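Local coordinates for protein short-chain-enoyl-CoA hydratase (Clostridium acetobutylicum, PDB 5Z7R) that catalyses the reversible hydration of crotonyl-CoA and of other short-chain enoyl-CoA thioesters such as hexenoyl-CoA in butanoate metabolism, at residues Lys88-Leu93 with Cys113-Ser118. Residues are numbered along the deposited sequence; the frame is centred on the assembly and turned at random.
Sequences KVFRRL and CEIAMS
Within the crotonase fold, short helix 111-117, bearing the probable catalytic Glu114, packs against long helix 76-95, their local axes 9.7 Å apart and 30° from parallel. The CB bond of Phe90 points along the interface, but CG anti to the carbonyl carbon (chi1 -71°) swings the ring across, bringing CE2 within 3.4 Å of Ile115 N. Ile115 lies over one ring face, its CB 4.0 Å from the centroid (CH-pi) and its CD1 3.5 Å from Phe90 CE1. The Glu114 side chain meets the ring edge through CB, in plane; OE2 accepts hydrogen bonds from Phe143 N and Gly145 N, which would stabilise charge, whereas OE1 nears OE1 of Glu134, the other probable catalytic acid, probably favouring a proton on one of them. Leu93, apolar as befits a buried place, sets CD2 across Ile115 CG1 at 4.1 Å, crossing it at about a right angle. Small Ser118 fits against Phe90 CB, its buried OG folding back to donate to Glu114 O (2.7 Å, from above the carbonyl plane), so a polar group is tolerated beside the ring. Helix 30-45 backs Phe90 and Leu93 through Leu33 and Ile40, Phe143 meets the Phe90 ring edge-to-face, and Arg148 of helix 145-153 touches Ser118.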
# COMPACT_ATOMS: atom_id res chain seq x y z
N LYS A 88 -13.46 0.61 16.58
CA LYS A 88 -12.61 -0.28 17.33
C LYS A 88 -13.37 -1.57 17.70
O LYS A 88 -12.82 -2.66 17.65
CB LYS A 88 -12.05 0.42 18.57
CG LYS A 88 -11.00 -0.42 19.27
CD LYS A 88 -10.02 0.43 20.11
CE LYS A 88 -10.70 1.09 21.30
NZ LYS A 88 -11.57 0.14 22.07
N VAL A 89 -14.64 -1.43 18.07
CA VAL A 89 -15.45 -2.59 18.40
C VAL A 89 -15.68 -3.45 17.15
O VAL A 89 -15.45 -4.64 17.14
CB VAL A 89 -16.82 -2.21 19.01
CG1 VAL A 89 -17.66 -3.45 19.16
CG2 VAL A 89 -16.65 -1.53 20.37
N PHE A 90 -16.15 -2.82 16.09
CA PHE A 90 -16.37 -3.53 14.81
C PHE A 90 -15.13 -4.17 14.18
O PHE A 90 -15.21 -5.25 13.61
CB PHE A 90 -17.00 -2.55 13.85
CG PHE A 90 -18.41 -2.21 14.20
CD1 PHE A 90 -18.94 -2.57 15.44
CD2 PHE A 90 -19.21 -1.56 13.28
CE1 PHE A 90 -20.24 -2.24 15.77
CE2 PHE A 90 -20.51 -1.23 13.60
CZ PHE A 90 -21.03 -1.56 14.85
N ARG A 91 -13.98 -3.51 14.29
CA ARG A 91 -12.73 -4.05 13.79
C ARG A 91 -12.32 -5.28 14.55
O ARG A 91 -11.71 -6.19 13.98
CB ARG A 91 -11.61 -3.00 13.89
CG ARG A 91 -10.27 -3.49 13.40
CD ARG A 91 -10.38 -3.87 11.92
NE ARG A 91 -9.06 -3.95 11.32
CZ ARG A 91 -8.68 -4.82 10.39
NH1 ARG A 91 -7.42 -4.79 9.95
NH2 ARG A 91 -9.53 -5.70 9.88
N ARG A 92 -12.65 -5.31 15.85
CA ARG A 92 -12.29 -6.46 16.68
C ARG A 92 -13.10 -7.69 16.26
O ARG A 92 -12.58 -8.82 16.24
CB ARG A 92 -12.56 -6.16 18.15
CG ARG A 92 -12.03 -7.23 19.12
CD ARG A 92 -12.28 -6.77 20.54
NE ARG A 92 -11.81 -7.68 21.58
CZ ARG A 92 -11.92 -7.40 22.88
NH1 ARG A 92 -12.48 -6.27 23.26
NH2 ARG A 92 -11.49 -8.26 23.79
N LEU A 93 -14.36 -7.44 15.92
CA LEU A 93 -15.24 -8.45 15.38
C LEU A 93 -14.71 -8.98 14.02
O LEU A 93 -14.67 -10.22 13.79
CB LEU A 93 -16.64 -7.88 15.21
CG LEU A 93 -17.73 -8.89 14.85
CD1 LEU A 93 -18.05 -9.80 16.03
CD2 LEU A 93 -19.00 -8.19 14.43
N CYS A 113 -25.98 -1.81 9.25
CA CYS A 113 -25.29 -2.18 8.05
C CYS A 113 -23.81 -2.36 8.35
O CYS A 113 -23.21 -3.40 8.02
CB CYS A 113 -25.46 -1.12 7.00
SG CYS A 113 -25.04 -1.76 5.38
N GLU A 114 -23.25 -1.39 9.07
CA GLU A 114 -21.80 -1.42 9.39
C GLU A 114 -21.41 -2.59 10.23
O GLU A 114 -20.37 -3.21 9.98
CB GLU A 114 -21.33 -0.10 10.01
CG GLU A 114 -21.47 1.10 9.05
CD GLU A 114 -21.41 2.45 9.77
OE1 GLU A 114 -22.21 2.67 10.71
OE2 GLU A 114 -20.56 3.29 9.40
N ILE A 115 -22.24 -3.00 11.20
CA ILE A 115 -21.85 -4.16 11.98
C ILE A 115 -21.90 -5.42 11.14
O ILE A 115 -21.03 -6.31 11.25
CB ILE A 115 -22.66 -4.32 13.31
CG1 ILE A 115 -21.95 -5.33 14.23
CG2 ILE A 115 -24.12 -4.73 13.06
CD1 ILE A 115 -22.25 -5.10 15.70
N ALA A 116 -22.90 -5.51 10.28
CA ALA A 116 -23.07 -6.70 9.44
C ALA A 116 -21.87 -6.81 8.48
O ALA A 116 -21.33 -7.91 8.27
CB ALA A 116 -24.39 -6.62 8.69
N MET A 117 -21.42 -5.66 7.94
CA MET A 117 -20.25 -5.63 7.02
C MET A 117 -18.97 -5.99 7.71
O MET A 117 -17.98 -6.32 7.06
CB MET A 117 -20.09 -4.27 6.41
CG MET A 117 -21.26 -3.93 5.52
SD MET A 117 -21.06 -2.57 4.40
CE MET A 117 -21.25 -1.10 5.40
N SER A 118 -18.99 -5.97 9.05
CA SER A 118 -17.84 -6.29 9.84
C SER A 118 -17.76 -7.75 10.19
O SER A 118 -16.80 -8.16 10.81
CB SER A 118 -17.82 -5.46 11.14
OG SER A 118 -17.99 -4.06 10.88